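Local coordinates for CRISPR/cas2 protein (Pyrococcus horikoshii OT3, PDB 6K2E) that probably acts as a dimeric, ferredoxin-like Cas2 protein in CRISPR adaptation, the stage at which new spacers are acquired, and may bind RNA, at residues Gly1-Val6 against Glu37-Lys42; His21-Thr26 against Met50-Ile55; Tyr5-Tyr10 against Tyr65-Lys70. All blocks are in the same frame, centred on the assembly; numbering follows the deposited sequence.

Contact 1: Gly1-Val6 against Glu37-Lys42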
loop_
_atom_site.group_PDB
_atom_site.type_symbol
_atom_site.label_atom_id
_atom_site.label_comp_id
_atom_site.label_asym_id
_atom_site.label_seq_id
_atom_site.Cartn_x
_atom_site.Cartn_y
_atom_site.Cartn_z
ATOM N N GLY A 1 16.754 0.905 -20.718
ATOM C CA GLY A 1 15.626 1.654 -20.186
ATOM C C GLY A 1 15.721 1.956 -18.704
ATOM O O GLY A 1 16.264 1.150 -17.948
ATOM N N SER A 2 15.208 3.114 -18.280
ATOM C CA SER A 2 15.193 3.452 -16.859
ATOM C C SER A 2 14.065 2.700 -16.167
ATOM O O SER A 2 12.928 2.666 -16.654
ATOM C CB SER A 2 15.028 4.953 -16.634
ATOM O OG SER A 2 14.994 5.240 -15.241
ATOM N N HIS A 3 14.379 2.118 -15.019
ATOM C CA HIS A 3 13.451 1.253 -14.318
ATOM C C HIS A 3 13.094 1.787 -12.938
ATOM O O HIS A 3 13.890 2.472 -12.277
ATOM C CB HIS A 3 14.017 -0.158 -14.237
ATOM C CG HIS A 3 13.507 -1.035 -15.327
ATOM N ND1 HIS A 3 13.672 -0.722 -16.656
ATOM C CD2 HIS A 3 12.744 -2.151 -15.293
ATOM C CE1 HIS A 3 13.073 -1.636 -17.396
ATOM N NE2 HIS A 3 12.498 -2.512 -16.593
ATOM N N MET A 4 11.855 1.502 -12.540
ATOM C CA MET A 4 11.323 1.895 -11.244
ATOM C C MET A 4 10.707 0.683 -10.566
ATOM O O MET A 4 10.450 -0.341 -11.200
ATOM C CB MET A 4 10.259 3.001 -11.345
ATOM C CG MET A 4 10.796 4.417 -11.546
ATOM S SD MET A 4 10.888 4.868 -13.264
ATOM C CE MET A 4 9.250 4.336 -13.771
ATOM N N TYR A 5 10.526 0.785 -9.253
ATOM C CA TYR A 5 9.728 -0.176 -8.501
ATOM C C TYR A 5 8.421 0.478 -8.058
ATOM O O TYR A 5 8.420 1.638 -7.641
ATOM C CB TYR A 5 10.507 -0.703 -7.287
ATOM C CG TYR A 5 9.972 -2.004 -6.752
ATOM C CD1 TYR A 5 9.022 -2.035 -5.721
ATOM C CD2 TYR A 5 10.395 -3.203 -7.278
ATOM C CE1 TYR A 5 8.521 -3.243 -5.245
ATOM C CE2 TYR A 5 9.909 -4.411 -6.796
ATOM C CZ TYR A 5 8.974 -4.425 -5.799
ATOM O OH TYR A 5 8.516 -5.634 -5.361
ATOM N N VAL A 6 7.310 -0.267 -8.115
ATOM C CA VAL A 6 6.020 0.302 -7.728
ATOM C C VAL A 6 5.322 -0.577 -6.699
ATOM O O VAL A 6 5.497 -1.796 -6.677
ATOM C CB VAL A 6 5.075 0.548 -8.928
ATOM C CG1 VAL A 6 5.554 1.726 -9.749
ATOM C CG2 VAL A 6 4.952 -0.682 -9.773
ATOM N N GLU A 37 2.882 -5.416 -6.462
ATOM C CA GLU A 37 4.178 -4.750 -6.505
ATOM C C GLU A 37 5.065 -5.386 -7.563
ATOM O O GLU A 37 4.777 -6.468 -8.074
ATOM C CB GLU A 37 4.869 -4.764 -5.133
ATOM C CG GLU A 37 4.954 -6.125 -4.483
ATOM C CD GLU A 37 5.572 -6.082 -3.102
ATOM O OE1 GLU A 37 6.697 -5.564 -2.958
ATOM O OE2 GLU A 37 4.940 -6.590 -2.160
ATOM N N GLY A 38 6.128 -4.680 -7.911
ATOM C CA GLY A 38 7.122 -5.211 -8.824
ATOM C C GLY A 38 7.807 -4.124 -9.628
ATOM O O GLY A 38 7.450 -2.949 -9.580
ATOM N N GLU A 39 8.783 -4.565 -10.416
ATOM C CA GLU A 39 9.524 -3.681 -11.299
ATOM C C GLU A 39 8.724 -3.372 -12.555
ATOM O O GLU A 39 8.064 -4.240 -13.127
ATOM C CB GLU A 39 10.829 -4.337 -11.717
ATOM C CG GLU A 39 12.034 -4.077 -10.863
ATOM C CD GLU A 39 13.278 -4.515 -11.591
ATOM O OE1 GLU A 39 13.945 -5.468 -11.135
ATOM O OE2 GLU A 39 13.548 -3.921 -12.659
ATOM N N LEU A 40 8.824 -2.139 -13.008
ATOM C CA LEU A 40 8.168 -1.715 -14.226
ATOM C C LEU A 40 9.069 -0.724 -14.941
ATOM O O LEU A 40 9.708 0.115 -14.308
ATOM C CB LEU A 40 6.821 -1.061 -13.939
ATOM C CG LEU A 40 5.621 -1.952 -13.705
ATOM C CD1 LEU A 40 4.387 -1.057 -13.567
ATOM C CD2 LEU A 40 5.471 -2.951 -14.827
ATOM N N SER A 41 9.071 -0.787 -16.263
ATOM C CA SER A 41 9.709 0.262 -17.027
ATOM C C SER A 41 8.787 1.467 -17.057
ATOM O O SER A 41 7.633 1.409 -16.627
ATOM C CB SER A 41 9.999 -0.217 -18.442
ATOM O OG SER A 41 8.855 -0.023 -19.256
ATOM N N LYS A 42 9.262 2.557 -17.643
ATOM C CA LYS A 42 8.473 3.774 -17.603
ATOM C C LYS A 42 7.365 3.744 -18.640
ATOM O O LYS A 42 6.270 4.252 -18.384
ATOM C CB LYS A 42 9.384 4.972 -17.835
ATOM C CG LYS A 42 8.863 6.266 -17.316
ATOM C CD LYS A 42 9.932 7.042 -16.594
ATOM C CE LYS A 42 11.274 7.111 -17.320
ATOM N NZ LYS A 42 12.423 7.275 -16.360
#
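Two groups grip Glu37 OE2: Arg31, through a salt bridge, and the hydroxyl of Tyr65 of the second subunit. The other oxygen takes a third bond, with Tyr5 OH donating to Glu37 OE1 at 3.0 Å. That hydroxyl comes from above the carboxylate plane, and ring and carboxylate are turned 77° apart. Arg31 probably keeps the acid ionised. Tyr5 reaches it with CG anti to its backbone N (chi1 -160°). Its ring lies over Gly38, whose C sits 3.5 Å above the ring plane, toward the rim. At the backbone angles of Gly38 a CB would jam against the preceding carbonyl O.

The strands run antiparallel. Met4 N to Leu40 O (3.1 Å) and Leu40 N to Met4 O (3.0 Å) are nearly straight. Val6 and Gly38 form the next hydrogen-bonded pair. Nearer the N-terminus, one face of the His3 ring lies over Ser41 CA. Met4, bent at chi2 and chi3, brings CE to 4.0 Å from Lys42 CD. The Val6 and Leu40 side chains cross at about a right angle, with Val6 CG2 3.9 Å from Leu40 CD1.

Ser41 OG caps Gln44 N at the start of helix 42-55. That helix covers the face bearing Met4, Val6 and Leu40 with Leu45, and strand 61-67 flanks strand 3-11 on its other edge.

Contact 2: His21-Thr26 against Met50-Ile55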
loop_
_atom_site.group_PDB
_atom_site.type_symbol
_atom_site.label_atom_id
_atom_site.label_comp_id
_atom_site.label_asym_id
_atom_site.label_seq_id
_atom_site.Cartn_x
_atom_site.Cartn_y
_atom_site.Cartn_z
ATOM N N HIS A 21 -8.052 -6.121 -10.845
ATOM C CA HIS A 21 -7.140 -7.171 -10.390
ATOM C C HIS A 21 -6.485 -7.920 -11.551
ATOM O O HIS A 21 -5.279 -8.200 -11.501
ATOM C CB HIS A 21 -7.886 -8.147 -9.477
ATOM C CG HIS A 21 -7.017 -9.205 -8.863
ATOM N ND1 HIS A 21 -6.811 -10.440 -9.455
ATOM C CD2 HIS A 21 -6.317 -9.220 -7.701
ATOM C CE1 HIS A 21 -6.008 -11.161 -8.691
ATOM N NE2 HIS A 21 -5.689 -10.443 -7.624
ATOM N N LYS A 22 -7.244 -8.215 -12.617
ATOM C CA LYS A 22 -6.681 -8.933 -13.762
ATOM C C LYS A 22 -5.679 -8.065 -14.509
ATOM O O LYS A 22 -4.611 -8.546 -14.920
ATOM C CB LYS A 22 -7.795 -9.392 -14.713
ATOM C CG LYS A 22 -8.534 -10.648 -14.260
ATOM C CD LYS A 22 -9.399 -11.239 -15.370
ATOM C CE LYS A 22 -10.166 -12.481 -14.887
ATOM N NZ LYS A 22 -9.337 -13.387 -14.033
ATOM N N LEU A 23 -5.982 -6.767 -14.612
ATOM C CA LEU A 23 -5.086 -5.817 -15.255
ATOM C C LEU A 23 -3.781 -5.669 -14.479
ATOM O O LEU A 23 -2.694 -5.712 -15.085
ATOM C CB LEU A 23 -5.797 -4.473 -15.392
ATOM C CG LEU A 23 -4.953 -3.311 -15.889
ATOM C CD1 LEU A 23 -4.428 -3.595 -17.294
ATOM C CD2 LEU A 23 -5.722 -1.985 -15.821
ATOM N N LEU A 24 -3.866 -5.577 -13.134
ATOM C CA LEU A 24 -2.654 -5.478 -12.330
ATOM C C LEU A 24 -1.848 -6.775 -12.310
ATOM O O LEU A 24 -0.639 -6.715 -12.060
ATOM C CB LEU A 24 -2.996 -5.064 -10.910
ATOM C CG LEU A 24 -3.373 -3.600 -10.707
ATOM C CD1 LEU A 24 -4.053 -3.349 -9.354
ATOM C CD2 LEU A 24 -2.151 -2.719 -10.875
ATOM N N LYS A 25 -2.471 -7.937 -12.573
ATOM C CA LYS A 25 -1.713 -9.192 -12.580
ATOM C C LYS A 25 -0.925 -9.391 -13.876
ATOM O O LYS A 25 0.076 -10.114 -13.882
ATOM C CB LYS A 25 -2.646 -10.389 -12.317
ATOM C CG LYS A 25 -1.946 -11.791 -12.111
ATOM C CD LYS A 25 -2.048 -12.388 -10.662
ATOM C CE LYS A 25 -0.908 -13.420 -10.352
ATOM N NZ LYS A 25 0.345 -12.878 -9.669
ATOM N N THR A 26 -1.330 -8.734 -14.965
ATOM C CA THR A 26 -0.513 -8.713 -16.175
ATOM C C THR A 26 0.841 -8.029 -15.941
ATOM O O THR A 26 1.855 -8.488 -16.476
ATOM C CB THR A 26 -1.288 -8.104 -17.362
ATOM O OG1 THR A 26 -1.783 -6.810 -17.036
ATOM C CG2 THR A 26 -2.451 -8.992 -17.672
ATOM N N MET A 50 -2.692 4.275 -17.769
ATOM C CA MET A 50 -3.696 4.604 -18.775
ATOM C C MET A 50 -4.806 3.558 -18.798
ATOM O O MET A 50 -5.986 3.898 -18.912
ATOM C CB MET A 50 -3.037 4.738 -20.154
ATOM C CG MET A 50 -4.004 5.095 -21.305
ATOM S SD MET A 50 -4.556 3.664 -22.283
ATOM C CE MET A 50 -4.799 4.374 -23.915
ATOM N N ARG A 51 -4.448 2.283 -18.705
ATOM C CA ARG A 51 -5.480 1.262 -18.698
ATOM C C ARG A 51 -6.261 1.264 -17.382
ATOM O O ARG A 51 -7.476 1.025 -17.391
ATOM C CB ARG A 51 -4.845 -0.100 -18.998
ATOM C CG ARG A 51 -4.463 -0.250 -20.476
ATOM C CD ARG A 51 -3.574 -1.457 -20.752
ATOM N NE ARG A 51 -4.373 -2.664 -20.947
ATOM C CZ ARG A 51 -3.882 -3.901 -20.925
ATOM N NH1 ARG A 51 -2.584 -4.101 -20.727
ATOM N NH2 ARG A 51 -4.691 -4.943 -21.085
ATOM N N LEU A 52 -5.603 1.609 -16.262
ATOM C CA LEU A 52 -6.312 1.771 -14.993
ATOM C C LEU A 52 -7.253 2.959 -15.046
ATOM O O LEU A 52 -8.375 2.892 -14.533
ATOM C CB LEU A 52 -5.322 1.972 -13.847
ATOM C CG LEU A 52 -4.648 0.742 -13.232
ATOM C CD1 LEU A 52 -3.428 1.128 -12.417
ATOM C CD2 LEU A 52 -5.627 -0.043 -12.388
ATOM N N LYS A 53 -6.834 4.029 -15.726
ATOM C CA LYS A 53 -7.631 5.247 -15.778
ATOM C C LYS A 53 -8.912 5.044 -16.575
ATOM O O LYS A 53 -9.919 5.714 -16.314
ATOM C CB LYS A 53 -6.805 6.379 -16.374
ATOM C CG LYS A 53 -7.164 7.750 -15.852
ATOM C CD LYS A 53 -6.100 8.745 -16.240
ATOM C CE LYS A 53 -5.709 9.577 -15.035
ATOM N NZ LYS A 53 -4.493 10.379 -15.324
ATOM N N ARG A 54 -8.902 4.108 -17.518
ATOM C CA ARG A 54 -10.093 3.821 -18.297
ATOM C C ARG A 54 -11.023 2.852 -17.593
ATOM O O ARG A 54 -12.170 2.711 -18.020
ATOM C CB ARG A 54 -9.699 3.263 -19.674
ATOM C CG ARG A 54 -8.783 4.207 -20.470
ATOM C CD ARG A 54 -8.768 3.982 -21.988
ATOM N NE ARG A 54 -10.066 3.571 -22.520
ATOM C CZ ARG A 54 -11.060 4.409 -22.805
ATOM N NH1 ARG A 54 -10.901 5.720 -22.650
ATOM N NH2 ARG A 54 -12.208 3.940 -23.279
ATOM N N ILE A 55 -10.595 2.261 -16.484
ATOM C CA ILE A 55 -11.427 1.346 -15.713
ATOM C C ILE A 55 -12.107 2.066 -14.563
ATOM O O ILE A 55 -13.314 1.915 -14.358
ATOM C CB ILE A 55 -10.592 0.158 -15.189
ATOM C CG1 ILE A 55 -10.202 -0.803 -16.304
ATOM C CG2 ILE A 55 -11.371 -0.605 -14.132
ATOM C CD1 ILE A 55 -9.414 -1.998 -15.798
#
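Apolar packing carries most of this contact, and Leu23 is its centre. Its CG is anti to the backbone N (chi1 173°), so both methyls reach the helix segment 50-55. CD2 touches three partners. Leu23 CD2 lies 3.6 Å from Leu52 N, so it rests against the helix backbone between Arg51 and Leu52. Leu23 CD2 is also 3.9 Å from Leu52 CG and 3.7 Å from Ile55 CD1. Leu24 adds a looser touch, with its CD2 4.3 Å from Leu52 CD1.

A second kind of contact sets a methyl against a flat charged group. Leu23 CD1 stands over the centre of the Arg51 guanidinium, 3.7 Å above its plane. Arg51 bends at chi3 (85°), which lays the group against the leucine rather than sending it straight outward. Its polar rim is served elsewhere: Arg51 NH1 bonds to Tyr27 OH, just past the end of the segment 21-26. The guanidinium thus gives a face to the leucine and an N-H to the tyrosine.

The segments run antiparallel at 178°, their axes 10.6 Å apart. They belong to helices 17-27 and 42-55, the two helices that lie side by side on one face of the sheet in a ferredoxin-like fold. Leu24 also touches Val8 and Tyr10 of that sheet, while Leu48 of helix 42-55 meets both Leu23 and Leu24. Aromatic contacts also place helix 17-27: His21 meets the rings of Trp30 and Phe36 edge-to-face.

No hydrogen bond joins the two segments. Within segment 21-26, Thr26 OG1 donates to Leu23 O, one turn back, in the carbonyl plane and on a lone pair. Lys53, on the far side of its helix, forms a salt bridge with Glu49.

Contact 3: Tyr5-Tyr10 against Tyr65-Lys70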
loop_
_atom_site.group_PDB
_atom_site.type_symbol
_atom_site.label_atom_id
_atom_site.label_comp_id
_atom_site.label_asym_id
_atom_site.label_seq_id
_atom_site.Cartn_x
_atom_site.Cartn_y
_atom_site.Cartn_z
ATOM N N TYR A 5 10.526 0.785 -9.253
ATOM C CA TYR A 5 9.728 -0.176 -8.501
ATOM C C TYR A 5 8.421 0.478 -8.058
ATOM O O TYR A 5 8.420 1.638 -7.641
ATOM C CB TYR A 5 10.507 -0.703 -7.287
ATOM C CG TYR A 5 9.972 -2.004 -6.752
ATOM C CD1 TYR A 5 9.022 -2.035 -5.721
ATOM C CD2 TYR A 5 10.395 -3.203 -7.278
ATOM C CE1 TYR A 5 8.521 -3.243 -5.245
ATOM C CE2 TYR A 5 9.909 -4.411 -6.796
ATOM C CZ TYR A 5 8.974 -4.425 -5.799
ATOM O OH TYR A 5 8.516 -5.634 -5.361
ATOM N N VAL A 6 7.310 -0.267 -8.115
ATOM C CA VAL A 6 6.020 0.302 -7.728
ATOM C C VAL A 6 5.322 -0.577 -6.699
ATOM O O VAL A 6 5.497 -1.796 -6.677
ATOM C CB VAL A 6 5.075 0.548 -8.928
ATOM C CG1 VAL A 6 5.554 1.726 -9.749
ATOM C CG2 VAL A 6 4.952 -0.682 -9.773
ATOM N N ILE A 7 4.526 0.062 -5.836
ATOM C CA ILE A 7 3.588 -0.610 -4.935
ATOM C C ILE A 7 2.223 -0.006 -5.204
ATOM O O ILE A 7 2.068 1.218 -5.152
ATOM C CB ILE A 7 3.942 -0.443 -3.445
ATOM C CG1 ILE A 7 5.300 -1.017 -3.106
ATOM C CG2 ILE A 7 2.917 -1.148 -2.560
ATOM C CD1 ILE A 7 5.702 -0.681 -1.674
ATOM N N VAL A 8 1.258 -0.847 -5.556
ATOM C CA VAL A 8 -0.074 -0.420 -5.986
ATOM C C VAL A 8 -1.106 -0.924 -4.988
ATOM O O VAL A 8 -1.186 -2.130 -4.726
ATOM C CB VAL A 8 -0.408 -0.905 -7.405
ATOM C CG1 VAL A 8 -1.875 -0.739 -7.694
ATOM C CG2 VAL A 8 0.419 -0.137 -8.421
ATOM N N VAL A 9 -1.872 -0.002 -4.409
ATOM C CA VAL A 9 -3.011 -0.335 -3.560
ATOM C C VAL A 9 -4.255 0.231 -4.223
ATOM O O VAL A 9 -4.324 1.443 -4.465
ATOM C CB VAL A 9 -2.856 0.227 -2.138
ATOM C CG1 VAL A 9 -3.799 -0.460 -1.221
ATOM C CG2 VAL A 9 -1.419 0.088 -1.632
ATOM N N TYR A 10 -5.226 -0.632 -4.538
ATOM C CA TYR A 10 -6.461 -0.151 -5.153
ATOM C C TYR A 10 -7.636 -0.238 -4.195
ATOM O O TYR A 10 -7.677 -1.063 -3.285
ATOM C CB TYR A 10 -6.838 -0.885 -6.452
ATOM C CG TYR A 10 -7.233 -2.337 -6.320
ATOM C CD1 TYR A 10 -8.559 -2.724 -6.221
ATOM C CD2 TYR A 10 -6.273 -3.320 -6.337
ATOM C CE1 TYR A 10 -8.900 -4.063 -6.108
ATOM C CE2 TYR A 10 -6.601 -4.630 -6.249
ATOM C CZ TYR A 10 -7.905 -5.008 -6.126
ATOM O OH TYR A 10 -8.197 -6.351 -6.029
ATOM N N TYR A 65 2.603 4.017 -5.730
ATOM C CA TYR A 65 3.819 4.521 -5.098
ATOM C C TYR A 65 5.018 4.153 -5.977
ATOM O O TYR A 65 5.340 2.975 -6.117
ATOM C CB TYR A 65 3.982 3.913 -3.697
ATOM C CG TYR A 65 3.005 4.413 -2.659
ATOM C CD1 TYR A 65 3.307 5.524 -1.864
ATOM C CD2 TYR A 65 1.769 3.793 -2.477
ATOM C CE1 TYR A 65 2.413 5.998 -0.909
ATOM C CE2 TYR A 65 0.859 4.273 -1.527
ATOM C CZ TYR A 65 1.195 5.368 -0.753
ATOM O OH TYR A 65 0.302 5.827 0.172
ATOM N N ILE A 66 5.708 5.145 -6.523
ATOM C CA ILE A 66 6.795 4.921 -7.480
ATOM C C ILE A 66 8.146 5.164 -6.800
ATOM O O ILE A 66 8.417 6.277 -6.331
ATOM C CB ILE A 66 6.639 5.822 -8.714
ATOM C CG1 ILE A 66 5.234 5.653 -9.314
ATOM C CG2 ILE A 66 7.701 5.486 -9.729
ATOM C CD1 ILE A 66 4.464 6.928 -9.484
ATOM N N PHE A 67 9.016 4.140 -6.790
ATOM C CA PHE A 67 10.322 4.136 -6.117
ATOM C C PHE A 67 11.464 4.011 -7.126
ATOM O O PHE A 67 11.295 3.398 -8.189
ATOM C CB PHE A 67 10.444 2.979 -5.109
ATOM C CG PHE A 67 9.339 2.936 -4.124
ATOM C CD1 PHE A 67 8.186 2.182 -4.374
ATOM C CD2 PHE A 67 9.429 3.654 -2.950
ATOM C CE1 PHE A 67 7.147 2.158 -3.471
ATOM C CE2 PHE A 67 8.380 3.648 -2.051
ATOM C CZ PHE A 67 7.246 2.879 -2.303
ATOM N N PRO A 68 12.647 4.560 -6.815
ATOM C CA PRO A 68 13.813 4.326 -7.690
ATOM C C PRO A 68 14.316 2.891 -7.658
ATOM O O PRO A 68 15.000 2.482 -8.598
ATOM C CB PRO A 68 14.864 5.304 -7.152
ATOM C CG PRO A 68 14.458 5.533 -5.741
ATOM C CD PRO A 68 12.961 5.529 -5.754
ATOM N N GLY A 69 14.026 2.132 -6.607
ATOM C CA GLY A 69 14.411 0.733 -6.559
ATOM C C GLY A 69 13.749 0.012 -5.399
ATOM O O GLY A 69 13.001 0.598 -4.610
ATOM N N LYS A 70 14.103 -1.267 -5.268
ATOM C CA LYS A 70 13.562 -2.151 -4.237
ATOM C C LYS A 70 14.453 -2.140 -2.991
ATOM O O LYS A 70 15.072 -3.133 -2.629
ATOM C CB LYS A 70 13.412 -3.562 -4.797
ATOM C CG LYS A 70 12.445 -4.469 -4.070
ATOM C CD LYS A 70 12.654 -5.922 -4.501
ATOM C CE LYS A 70 11.805 -6.888 -3.670
ATOM N NZ LYS A 70 11.534 -8.172 -4.396
#
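The Tyr5 ring carries Lys70 on the face opposite Gly38. Lys70 CG lies 3.9 Å from the ring centroid and 18° off the normal, a CH-pi contact. The lysine chain is extended and runs obliquely across the ring toward the hydroxyl. Phe72 also meets this ring. The Phe67 ring turns its edge to Tyr5 O and Val6 CA, and the Tyr65 ring has Ile7 O in its plane at the edge. Ile7 CD1 approaches Phe67 CE1 obliquely at 3.7 Å. An alanine in place of Tyr5 removes the ring under Lys70 and the hydroxyl that bonds Glu37, and would probably leave both side chains less firmly held.

These strands are the first and last of the ferredoxin-like βαββαβ order, side by side and antiparallel. Four backbone bonds join them. Phe67 N meets Tyr5 O nearly along the C=O axis (2.7 Å), and Tyr5 N returns to Phe67 O. Ile7 N to Tyr65 O and Tyr65 N to Ile7 O (2.9 Å) form the second pair.

Between these pairs Val6 and Ile66 lie side by side on the other face, CG1 to CG1 at 4.0 Å. Tyr65 and Ile66 pair with a strand of the second subunit, so the sheet continues across the interface. Phe67 meets Phe67 of that subunit, with ring planes about 15° apart.

How the contacts relate
Contacts 1 and 3 lie on the two edges of strand 3-11 and share Tyr5 and Val6; their centres are 8 Å apart. They also touch directly, Met4 CG packing 3.7 Å from Ile66 CG2. Contact 2 belongs to the helical layer, about 16 Å from contact 1 and 15 Å from contact 3, centre to centre. It does not touch contact 1, where the nearest atoms are about 7 Å apart. It does reach contact 3: Leu24 CD2 lies 3.8 Å from Val8 CG1, joining helix to sheet. Contacts 1 and 3 also meet across the dimer, since Glu37 OE2 of each subunit is hydrogen-bonded to Tyr65 OH of the other.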